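Long-range contacts in Box C/D snoRNA protein 1 (Saccharomyces cerevisiae, PDB 6THL), which is required for box C/D snoRNA accumulation, acting in snoRNA processing, transport to the nucleolus and ribosome biogenesis, and is seen here as its Rtt106-bound BCD1 domain: residues 26-32 / 161-165; 41-47 / 65-71; 49-53 / 170-176; 138-143 / 178-182. All coordinates share one frame. Numbering follows the deposited sequence.

Contact 1. Residues 26-32 / 161-165; sequences RSSQNRS and IEFPT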
# COMPACT_ATOMS: atom_id res chain seq x y z
N ARG B 26 -1.00 -8.16 -7.87
CA ARG B 26 -2.20 -8.70 -8.49
C ARG B 26 -2.18 -10.21 -8.40
O ARG B 26 -3.21 -10.85 -8.15
CB ARG B 26 -2.38 -8.28 -9.95
CG ARG B 26 -3.66 -8.83 -10.60
CD ARG B 26 -4.14 -8.07 -11.85
NE ARG B 26 -5.47 -8.53 -12.22
CZ ARG B 26 -6.62 -7.90 -11.99
NH1 ARG B 26 -6.63 -6.68 -11.50
NH2 ARG B 26 -7.78 -8.48 -12.34
N SER B 27 -1.00 -10.78 -8.59
CA SER B 27 -0.88 -12.21 -8.56
C SER B 27 -1.34 -12.70 -7.20
O SER B 27 -2.06 -13.67 -7.09
CB SER B 27 0.56 -12.64 -8.86
OG SER B 27 0.72 -14.00 -8.62
N SER B 28 -0.98 -11.98 -6.16
CA SER B 28 -1.41 -12.38 -4.84
C SER B 28 -2.81 -11.92 -4.59
O SER B 28 -3.35 -12.27 -3.55
CB SER B 28 -0.48 -11.83 -3.75
OG SER B 28 0.86 -12.32 -3.90
N GLN B 29 -3.43 -11.13 -5.47
CA GLN B 29 -4.86 -10.86 -5.22
C GLN B 29 -5.81 -11.69 -6.07
O GLN B 29 -7.00 -11.48 -5.99
CB GLN B 29 -5.23 -9.35 -5.21
CG GLN B 29 -4.38 -8.47 -6.09
CD GLN B 29 -4.80 -7.02 -6.15
OE1 GLN B 29 -4.01 -6.19 -6.52
NE2 GLN B 29 -6.04 -6.71 -5.80
N ASN B 30 -5.27 -12.66 -6.80
CA ASN B 30 -6.06 -13.67 -7.51
C ASN B 30 -6.35 -14.92 -6.65
O ASN B 30 -5.42 -15.59 -6.22
CB ASN B 30 -5.34 -14.11 -8.81
CG ASN B 30 -6.27 -14.79 -9.81
OD1 ASN B 30 -7.42 -15.14 -9.53
ND2 ASN B 30 -5.77 -14.97 -11.00
N ARG B 31 -7.62 -15.21 -6.40
CA ARG B 31 -8.00 -16.48 -5.75
C ARG B 31 -8.89 -17.38 -6.65
O ARG B 31 -9.39 -18.42 -6.20
CB ARG B 31 -8.64 -16.22 -4.36
CG ARG B 31 -7.67 -15.67 -3.31
CD ARG B 31 -8.19 -15.71 -1.86
NE ARG B 31 -7.52 -14.68 -1.04
CZ ARG B 31 -7.89 -14.28 0.18
NH1 ARG B 31 -8.92 -14.82 0.82
NH2 ARG B 31 -7.22 -13.31 0.79
N SER B 32 -9.05 -16.99 -7.90
CA SER B 32 -9.75 -17.80 -8.92
C SER B 32 -9.19 -19.22 -9.01
O SER B 32 -8.00 -19.42 -9.26
CB SER B 32 -9.66 -17.14 -10.29
OG SER B 32 -9.99 -15.76 -10.20
N ILE B 161 -6.50 -10.23 -17.34
CA ILE B 161 -5.23 -10.23 -16.65
C ILE B 161 -5.51 -10.83 -15.29
O ILE B 161 -6.11 -10.19 -14.38
CB ILE B 161 -4.61 -8.84 -16.57
CG1 ILE B 161 -4.04 -8.51 -17.93
CG2 ILE B 161 -3.48 -8.86 -15.54
CD1 ILE B 161 -3.77 -7.06 -18.15
N GLU B 162 -5.14 -12.10 -15.19
CA GLU B 162 -5.36 -12.91 -14.00
C GLU B 162 -6.84 -13.24 -13.76
O GLU B 162 -7.19 -14.36 -13.33
CB GLU B 162 -4.73 -12.25 -12.74
CG GLU B 162 -3.22 -12.05 -12.81
CD GLU B 162 -2.41 -13.22 -12.29
OE1 GLU B 162 -1.21 -13.28 -12.63
OE2 GLU B 162 -2.94 -14.06 -11.55
N PHE B 163 -7.71 -12.28 -14.02
CA PHE B 163 -9.07 -12.38 -13.56
C PHE B 163 -9.74 -11.06 -13.91
O PHE B 163 -9.11 -9.99 -13.84
CB PHE B 163 -9.20 -12.69 -12.02
CG PHE B 163 -8.75 -11.56 -11.08
CD1 PHE B 163 -9.65 -10.70 -10.53
CD2 PHE B 163 -7.42 -11.40 -10.74
CE1 PHE B 163 -9.24 -9.69 -9.68
CE2 PHE B 163 -7.00 -10.39 -9.90
CZ PHE B 163 -7.91 -9.54 -9.36
N PRO B 164 -11.01 -11.14 -14.27
CA PRO B 164 -11.75 -9.98 -14.73
C PRO B 164 -11.64 -8.77 -13.83
O PRO B 164 -11.64 -8.89 -12.60
CB PRO B 164 -13.21 -10.47 -14.73
CG PRO B 164 -13.21 -11.70 -13.88
CD PRO B 164 -11.88 -12.32 -14.12
N THR B 165 -11.52 -7.61 -14.45
CA THR B 165 -11.75 -6.35 -13.80
C THR B 165 -13.07 -5.83 -14.40
O THR B 165 -13.34 -6.08 -15.58
CB THR B 165 -10.56 -5.41 -14.09
OG1 THR B 165 -9.33 -6.05 -13.68
CG2 THR B 165 -10.73 -4.08 -13.41

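Contact 2. Residues 41-47 / 65-71; sequences FVWSVEW and VSHRIKE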
# COMPACT_ATOMS: atom_id res chain seq x y z
N PHE B 41 -15.91 -23.89 -11.31
CA PHE B 41 -14.93 -22.84 -11.24
C PHE B 41 -15.45 -21.57 -10.58
O PHE B 41 -16.60 -21.17 -10.76
CB PHE B 41 -14.37 -22.52 -12.61
CG PHE B 41 -13.00 -21.91 -12.54
CD1 PHE B 41 -11.88 -22.72 -12.43
CD2 PHE B 41 -12.85 -20.53 -12.48
CE1 PHE B 41 -10.63 -22.16 -12.32
CE2 PHE B 41 -11.59 -19.96 -12.38
CZ PHE B 41 -10.48 -20.78 -12.30
N VAL B 42 -14.58 -20.93 -9.79
CA VAL B 42 -14.91 -19.70 -9.12
C VAL B 42 -13.87 -18.64 -9.40
O VAL B 42 -12.74 -18.90 -9.80
CB VAL B 42 -15.13 -19.86 -7.59
CG1 VAL B 42 -16.14 -20.95 -7.34
CG2 VAL B 42 -13.84 -20.14 -6.85
N TRP B 43 -14.27 -17.42 -9.17
CA TRP B 43 -13.68 -16.32 -9.85
C TRP B 43 -13.54 -15.13 -8.90
O TRP B 43 -14.53 -14.65 -8.33
CB TRP B 43 -14.60 -15.94 -11.02
CG TRP B 43 -14.39 -16.74 -12.24
CD1 TRP B 43 -15.25 -17.65 -12.79
CD2 TRP B 43 -13.23 -16.73 -13.07
NE1 TRP B 43 -14.69 -18.20 -13.92
CE2 TRP B 43 -13.45 -17.65 -14.12
CE3 TRP B 43 -12.02 -16.03 -13.02
CZ2 TRP B 43 -12.52 -17.88 -15.12
CZ3 TRP B 43 -11.07 -16.26 -14.02
CH2 TRP B 43 -11.33 -17.18 -15.06
N SER B 44 -12.32 -14.68 -8.71
CA SER B 44 -12.12 -13.39 -8.13
C SER B 44 -12.45 -12.38 -9.25
O SER B 44 -12.01 -12.55 -10.40
CB SER B 44 -10.68 -13.29 -7.62
OG SER B 44 -10.23 -14.57 -7.17
N VAL B 45 -13.25 -11.37 -8.96
CA VAL B 45 -13.32 -10.26 -9.88
C VAL B 45 -12.87 -8.98 -9.17
O VAL B 45 -13.03 -8.84 -7.95
CB VAL B 45 -14.72 -10.10 -10.57
CG1 VAL B 45 -15.27 -11.43 -11.05
CG2 VAL B 45 -15.72 -9.43 -9.66
N GLU B 46 -12.30 -8.04 -9.93
CA GLU B 46 -11.99 -6.71 -9.41
C GLU B 46 -13.09 -5.68 -9.77
O GLU B 46 -13.24 -5.23 -10.91
CB GLU B 46 -10.62 -6.24 -9.92
CG GLU B 46 -10.30 -4.83 -9.47
CD GLU B 46 -9.03 -4.31 -10.06
OE1 GLU B 46 -8.54 -3.31 -9.49
OE2 GLU B 46 -8.53 -4.87 -11.06
N TRP B 47 -13.87 -5.30 -8.77
CA TRP B 47 -14.92 -4.33 -8.98
C TRP B 47 -14.28 -2.96 -8.93
O TRP B 47 -13.53 -2.67 -8.03
CB TRP B 47 -16.00 -4.45 -7.91
CG TRP B 47 -16.75 -5.71 -8.00
CD1 TRP B 47 -16.56 -6.82 -7.26
CD2 TRP B 47 -17.80 -6.00 -8.91
NE1 TRP B 47 -17.44 -7.80 -7.65
CE2 TRP B 47 -18.21 -7.31 -8.67
CE3 TRP B 47 -18.44 -5.27 -9.92
CZ2 TRP B 47 -19.23 -7.91 -9.38
CZ3 TRP B 47 -19.45 -5.88 -10.65
CH2 TRP B 47 -19.84 -7.18 -10.37
N VAL B 65 -12.17 -6.14 -4.50
CA VAL B 65 -11.94 -7.44 -5.08
C VAL B 65 -12.71 -8.51 -4.33
O VAL B 65 -12.50 -8.68 -3.14
CB VAL B 65 -10.45 -7.77 -5.01
CG1 VAL B 65 -10.14 -9.13 -5.59
CG2 VAL B 65 -9.70 -6.69 -5.76
N SER B 66 -13.63 -9.19 -5.02
CA SER B 66 -14.44 -10.24 -4.43
C SER B 66 -13.84 -11.52 -4.85
O SER B 66 -13.19 -11.58 -5.86
CB SER B 66 -15.87 -10.17 -4.90
OG SER B 66 -16.52 -9.04 -4.35
N HIS B 67 -14.04 -12.55 -4.05
CA HIS B 67 -13.44 -13.84 -4.31
C HIS B 67 -14.53 -14.90 -4.40
O HIS B 67 -15.64 -14.70 -3.94
CB HIS B 67 -12.51 -14.21 -3.16
CG HIS B 67 -11.27 -13.39 -3.08
ND1 HIS B 67 -10.27 -13.44 -4.03
CD2 HIS B 67 -10.81 -12.57 -2.11
CE1 HIS B 67 -9.27 -12.66 -3.68
NE2 HIS B 67 -9.58 -12.12 -2.51
N ARG B 68 -14.19 -16.07 -4.94
CA ARG B 68 -15.09 -17.23 -4.92
C ARG B 68 -16.49 -16.88 -5.44
O ARG B 68 -17.49 -17.21 -4.83
CB ARG B 68 -15.15 -17.86 -3.52
CG ARG B 68 -14.25 -19.08 -3.38
CD ARG B 68 -14.13 -19.54 -1.94
NE ARG B 68 -13.12 -20.61 -1.77
CZ ARG B 68 -12.37 -20.80 -0.67
NH1 ARG B 68 -12.49 -20.00 0.40
NH2 ARG B 68 -11.49 -21.80 -0.62
N ILE B 69 -16.54 -16.18 -6.56
CA ILE B 69 -17.78 -15.95 -7.24
C ILE B 69 -18.00 -17.12 -8.16
O ILE B 69 -17.09 -17.50 -8.88
CB ILE B 69 -17.71 -14.71 -8.10
CG1 ILE B 69 -17.61 -13.48 -7.20
CG2 ILE B 69 -18.93 -14.63 -8.99
CD1 ILE B 69 -17.03 -12.27 -7.91
N LYS B 70 -19.21 -17.67 -8.16
CA LYS B 70 -19.47 -18.93 -8.88
C LYS B 70 -19.59 -18.68 -10.38
O LYS B 70 -20.32 -17.79 -10.79
CB LYS B 70 -20.72 -19.60 -8.32
CG LYS B 70 -20.74 -19.65 -6.79
CD LYS B 70 -21.44 -20.88 -6.22
CE LYS B 70 -22.93 -20.95 -6.57
NZ LYS B 70 -23.75 -19.86 -5.98
N GLU B 71 -18.85 -19.44 -11.18
CA GLU B 71 -18.84 -19.21 -12.62
C GLU B 71 -20.24 -19.21 -13.18
O GLU B 71 -20.55 -18.46 -14.11
CB GLU B 71 -18.01 -20.25 -13.38
CG GLU B 71 -18.49 -21.69 -13.33
CD GLU B 71 -17.52 -22.62 -14.05
OE1 GLU B 71 -16.90 -22.19 -15.05
OE2 GLU B 71 -17.34 -23.78 -13.62

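Contact 3. Residues 49-53 / 170-176; sequences LCPMQ and MTEADLP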
# COMPACT_ATOMS: atom_id res chain seq x y z
N LEU B 49 -15.90 0.80 -9.10
CA LEU B 49 -17.09 1.63 -9.14
C LEU B 49 -16.70 3.04 -9.48
O LEU B 49 -15.88 3.65 -8.77
CB LEU B 49 -17.78 1.62 -7.77
CG LEU B 49 -18.12 0.22 -7.24
CD1 LEU B 49 -19.09 0.34 -6.08
CD2 LEU B 49 -18.72 -0.70 -8.29
N CYS B 50 -17.27 3.56 -10.57
CA CYS B 50 -17.06 4.95 -10.98
C CYS B 50 -18.29 5.78 -10.61
O CYS B 50 -19.40 5.59 -11.17
CB CYS B 50 -16.77 5.06 -12.47
SG CYS B 50 -15.75 3.74 -13.14
N PRO B 51 -18.11 6.70 -9.67
CA PRO B 51 -19.19 7.51 -9.23
C PRO B 51 -19.37 8.64 -10.21
O PRO B 51 -18.59 8.77 -11.16
CB PRO B 51 -18.67 8.06 -7.91
CG PRO B 51 -17.23 8.31 -8.19
CD PRO B 51 -16.84 7.14 -9.06
N MET B 52 -20.35 9.49 -9.91
CA MET B 52 -20.79 10.56 -10.77
C MET B 52 -20.04 11.86 -10.46
O MET B 52 -20.27 12.53 -9.44
CB MET B 52 -22.30 10.70 -10.63
CG MET B 52 -22.99 9.39 -10.98
SD MET B 52 -24.77 9.43 -11.22
CE MET B 52 -25.31 10.02 -9.61
N GLN B 53 -19.13 12.19 -11.38
CA GLN B 53 -18.23 13.33 -11.22
C GLN B 53 -18.96 14.67 -11.40
O GLN B 53 -20.18 14.70 -11.62
CB GLN B 53 -17.05 13.19 -12.18
CG GLN B 53 -16.22 11.92 -11.96
CD GLN B 53 -15.59 11.88 -10.58
OE1 GLN B 53 -14.97 12.83 -10.14
NE2 GLN B 53 -15.74 10.77 -9.89
N MET B 170 -22.69 5.16 -14.19
CA MET B 170 -23.98 5.55 -14.79
C MET B 170 -23.80 5.93 -16.25
O MET B 170 -24.60 5.51 -17.11
CB MET B 170 -24.71 6.66 -14.00
CG MET B 170 -25.78 6.16 -13.02
SD MET B 170 -26.82 4.78 -13.59
CE MET B 170 -27.98 5.62 -14.66
N THR B 171 -22.75 6.71 -16.52
CA THR B 171 -22.38 7.14 -17.88
C THR B 171 -20.88 6.91 -18.15
O THR B 171 -20.10 6.71 -17.23
CB THR B 171 -22.72 8.63 -18.12
OG1 THR B 171 -21.77 9.49 -17.47
CG2 THR B 171 -24.11 8.97 -17.59
N GLU B 172 -20.51 6.95 -19.43
CA GLU B 172 -19.13 6.77 -19.87
C GLU B 172 -18.22 7.88 -19.35
O GLU B 172 -17.03 7.68 -19.05
CB GLU B 172 -19.07 6.80 -21.40
CG GLU B 172 -19.89 5.74 -22.13
CD GLU B 172 -19.32 5.41 -23.52
OE1 GLU B 172 -18.48 6.21 -24.02
OE2 GLU B 172 -19.67 4.35 -24.08
N ALA B 173 -18.78 9.07 -19.27
CA ALA B 173 -18.01 10.24 -18.89
C ALA B 173 -17.27 9.90 -17.63
O ALA B 173 -16.08 10.07 -17.56
CB ALA B 173 -18.93 11.45 -18.66
N ASP B 174 -18.02 9.36 -16.67
CA ASP B 174 -17.51 8.88 -15.38
C ASP B 174 -16.40 7.80 -15.38
O ASP B 174 -15.64 7.75 -14.46
CB ASP B 174 -18.70 8.38 -14.54
CG ASP B 174 -19.62 9.52 -14.09
OD1 ASP B 174 -20.79 9.20 -13.71
OD2 ASP B 174 -19.14 10.70 -14.12
N LEU B 175 -16.31 6.93 -16.37
CA LEU B 175 -15.19 5.99 -16.42
C LEU B 175 -13.87 6.77 -16.28
O LEU B 175 -13.79 7.92 -16.67
CB LEU B 175 -15.18 5.22 -17.74
CG LEU B 175 -16.24 4.15 -18.03
CD1 LEU B 175 -16.36 3.92 -19.54
CD2 LEU B 175 -15.92 2.84 -17.33
N PRO B 176 -12.83 6.14 -15.74
CA PRO B 176 -11.54 6.85 -15.62
C PRO B 176 -11.02 7.39 -16.96
O PRO B 176 -11.41 6.88 -18.02
CB PRO B 176 -10.60 5.79 -15.06
CG PRO B 176 -11.32 4.49 -15.17
CD PRO B 176 -12.78 4.80 -15.14

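Contact 4. Residues 138-143 / 178-182; sequences SKKLVE and GYEVL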
# COMPACT_ATOMS: atom_id res chain seq x y z
N SER B 138 -4.75 -2.87 -20.52
CA SER B 138 -5.53 -2.20 -21.56
C SER B 138 -6.46 -1.09 -21.02
O SER B 138 -6.85 -1.07 -19.85
CB SER B 138 -6.36 -3.23 -22.33
OG SER B 138 -7.30 -2.61 -23.21
N LYS B 139 -6.79 -0.15 -21.89
CA LYS B 139 -7.73 0.90 -21.54
C LYS B 139 -8.86 0.94 -22.57
O LYS B 139 -9.60 1.92 -22.66
CB LYS B 139 -6.99 2.22 -21.44
CG LYS B 139 -5.83 2.12 -20.46
CD LYS B 139 -5.34 3.44 -19.94
CE LYS B 139 -3.96 3.24 -19.33
NZ LYS B 139 -3.43 4.48 -18.69
N LYS B 140 -8.99 -0.16 -23.31
CA LYS B 140 -10.04 -0.35 -24.27
C LYS B 140 -11.07 -1.17 -23.55
O LYS B 140 -10.78 -2.29 -23.13
CB LYS B 140 -9.56 -1.17 -25.49
CG LYS B 140 -8.43 -0.56 -26.33
CD LYS B 140 -8.75 0.82 -26.82
CE LYS B 140 -7.57 1.36 -27.58
NZ LYS B 140 -7.48 2.83 -27.39
N LEU B 141 -12.27 -0.64 -23.42
CA LEU B 141 -13.33 -1.34 -22.71
C LEU B 141 -14.42 -1.78 -23.68
O LEU B 141 -14.62 -1.16 -24.73
CB LEU B 141 -13.90 -0.46 -21.60
CG LEU B 141 -12.79 0.15 -20.72
CD1 LEU B 141 -13.40 1.12 -19.72
CD2 LEU B 141 -11.95 -0.92 -20.01
N VAL B 142 -15.07 -2.90 -23.32
CA VAL B 142 -16.35 -3.34 -23.92
C VAL B 142 -17.39 -3.45 -22.81
O VAL B 142 -17.22 -4.17 -21.82
CB VAL B 142 -16.26 -4.69 -24.68
CG1 VAL B 142 -15.65 -4.50 -26.06
CG2 VAL B 142 -15.48 -5.74 -23.89
N GLU B 143 -18.45 -2.66 -22.95
CA GLU B 143 -19.71 -2.86 -22.24
C GLU B 143 -20.18 -4.30 -22.33
O GLU B 143 -20.03 -4.92 -23.37
CB GLU B 143 -20.75 -1.97 -22.90
CG GLU B 143 -22.17 -2.25 -22.50
CD GLU B 143 -22.98 -0.99 -22.57
OE1 GLU B 143 -22.56 -0.08 -23.33
OE2 GLU B 143 -23.98 -0.90 -21.84
N GLY B 178 -8.40 8.22 -20.02
CA GLY B 178 -7.51 7.26 -20.68
C GLY B 178 -8.29 6.04 -21.16
O GLY B 178 -7.96 5.48 -22.20
N TYR B 179 -9.31 5.64 -20.40
CA TYR B 179 -10.20 4.53 -20.79
C TYR B 179 -11.17 4.96 -21.88
O TYR B 179 -11.79 6.02 -21.80
CB TYR B 179 -10.96 3.96 -19.56
CG TYR B 179 -10.00 3.23 -18.67
CD1 TYR B 179 -9.14 3.94 -17.86
CD2 TYR B 179 -9.88 1.83 -18.71
CE1 TYR B 179 -8.20 3.30 -17.09
CE2 TYR B 179 -8.94 1.18 -17.94
CZ TYR B 179 -8.10 1.95 -17.14
OH TYR B 179 -7.15 1.44 -16.32
N GLU B 180 -11.27 4.13 -22.91
CA GLU B 180 -12.13 4.39 -24.06
C GLU B 180 -12.97 3.14 -24.36
O GLU B 180 -12.42 2.05 -24.47
CB GLU B 180 -11.25 4.73 -25.24
CG GLU B 180 -12.00 4.98 -26.54
CD GLU B 180 -11.49 4.10 -27.67
OE1 GLU B 180 -10.25 4.05 -27.88
OE2 GLU B 180 -12.33 3.44 -28.32
N VAL B 181 -14.29 3.31 -24.49
CA VAL B 181 -15.19 2.20 -24.79
C VAL B 181 -15.45 2.04 -26.27
O VAL B 181 -15.67 3.03 -26.95
CB VAL B 181 -16.59 2.44 -24.21
CG1 VAL B 181 -17.45 1.22 -24.53
CG2 VAL B 181 -16.54 2.79 -22.71
N LEU B 182 -15.48 0.80 -26.72
CA LEU B 182 -15.68 0.43 -28.12
C LEU B 182 -17.10 -0.08 -28.34
O LEU B 182 -17.49 -1.06 -27.70
CB LEU B 182 -14.71 -0.71 -28.49
CG LEU B 182 -13.26 -0.37 -28.90
CD1 LEU B 182 -12.27 -1.52 -28.66
CD2 LEU B 182 -13.19 0.07 -30.36

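Contact 1. Residues 26-32 / 161-165
A buried arginine meets a phenylalanine face to face: the guanidinium of Arg26 lies flat on the Phe163 ring, centres 3.6 Å apart and planes at 15°, so cation-pi attraction adds to the stacking. Arginine suits the spot because its charge is delocalised over a flat group that can stack while its N-H groups remain able to donate. Arg26 NE donates to Ile161 O (2.8 Å), and Arg26 NH2 reaches Phe163 O at 2.5 Å in a strongly bent, hence weak, hydrogen bond; NH1 forms a salt bridge with Glu46, and an acidic side chain of Rtt106p pairs with NE. Asn30 ND2 donates almost linearly to Glu162 OE2 (3.0 Å) and weakly to Glu162 O (2.8 Å), while Glu162 OE1 accepts from Leu20 N. Asn30 OD1 instead accepts from Ser32 N (3.0 Å) and Ser32 OG (2.7 Å). Helix 25-29 is clasped to the connection between strands 159-161 and 165-169 by a stacked arginine and an asparagine whose OD1 forms an Asx turn.

Contact 2. Residues 41-47 / 65-71
Two antiparallel strands, 40-49 and 62-70, pair here within the large mixed sheet of the BCD1 domain. Trp43 and Ile69 form a hydrogen-bonded pair, with Ile69 N to Trp43 O at 3.1 Å and a weaker bond from Trp43 N to Ile69 O at 2.8 Å. Val45 and Ser66 form the next, Ser66 N reaching Val45 O at 3.0 Å. Between these pairs the register slips by one residue: a beta bulge, at which Arg68 adopts positive phi and psi (51°/47°), unusual for a strand. The short segments' N-to-C directions are 139° apart, well short of 180°. On the face carrying Trp43, Val45 and Ile69, branched aliphatic groups pack, Val45 CG2 lying 3.6 Å from Ile69 CD1, and Trp43 reaches on to strand 15-18. Ser44 is small enough to sit by His67, its OG 3.3 Å from His67 ND1 in a weak hydrogen bond; Ser44 OG also bonds Arg31 N, while His67 NE2 bonds the backbone of Rtt106p. Glu71 closes the ladder with both backbone and carboxylate: Glu71 N donates to Phe41 O (2.9 Å), and Glu71 OE2 accepts from Phe41 N (2.7 Å), its OE1 pairing with Arg13.

Contact 3. Residues 49-53 / 170-176
The thiol of Cys50 forms the apolar centre, its SG lying 3.7 Å from Pro176 CD and 4.3 Å from Leu175 CD2. A small, polarisable sulfur fits this narrow gap, and Cys50 CB comes within 3.5 Å of Asp174 O. Leu175 and Pro176 both pack on Phe167, which carries the apolar cluster into strand 165-169. A second sulfur contact lies further out, where Met52 SD approaches Met170 CG at 3.9 Å; the flexible Met52 side chain lays its sulfur against a methylene of Met170. The two segments are the exits of strands 40-49 and 165-169, parallel neighbours in the mixed sheet, so they leave the sheet side by side. The second exit folds back through a type I beta turn from Glu172 to Leu175, closed by Leu175 N to Glu172 O at 2.9 Å, and this turn presents Asp174 to the other loop. At the polar edge the Asp174 carboxylate accepts a nearly straight hydrogen bond from the main chain, Gln53 N to Asp174 OD2 at 3.1 Å (170°). Its other oxygen, Asp174 OD1, rests 3.2 Å from Met52 CA. Aspartate suits this position: its short side chain offers an acceptor to a loop amide.

Contact 4. Residues 138-143 / 178-182
A short parallel beta ladder at one margin of the large mixed sheet joins strand 140-143 to the C-terminal strand 180-181. Three backbone hydrogen bonds hold it: Glu180 N to Lys139 O (2.8 Å), Leu141 N to Glu180 O (2.9 Å) and Leu182 N to Leu141 O (2.9 Å). Leu141 thus gives its N-H and its C=O to residues flanking Val181, as parallel pairing demands. On the buried side, Leu141 CD2 meets Tyr179 CD2 at 3.7 Å and Leu141 CB lies 4.3 Å from Val181 CG2; branched aliphatic side chains suit this inward face, and both residues also touch Leu175. On the exposed side, Lys140 and Glu180 stand abreast, and the lysine folds over so that Lys140 NZ makes a salt bridge to Glu180 OE1 at 3.1 Å. Long charged chains can do this while staying in solvent. At the entrance, Lys139 CB sits over the Tyr179 ring, 4.1 Å from its centroid, a CH-pi contact. Gly178, at a positive phi of 96° where a CB would clash with the preceding carbonyl, starts the approach to the ladder. Ser138 OG accepts from Lys140 N (3.0 Å) and also bonds Thr127 O. An ST turn therefore leads directly into a parallel edge pairing, in which the chain's last strand extends a mixed sheet.

Overall arrangement
From the N terminus, the chain passes through helix 25-29, the first half of contact 1, and then strand 40-49, which pairs with 62-70 across the 50-61 connection to close contact 2, joining two strands of the large sheet. Contact 3 opens on the same strand's exit, adjoining contact 2 in sequence although their centres are about 23 Å apart. Contact 4 opens at 138-143, only after contact 2 has closed. Contact 1 closes at 161-165, tying the helix to that connection; it encloses contact 2 and touches it in space. Contact 3, closing at 170-176, crosses contacts 1 and 2 and joins two strand exits. Contact 4 crosses contacts 1 and 3, touches contact 3, and adds the sheet's last strand.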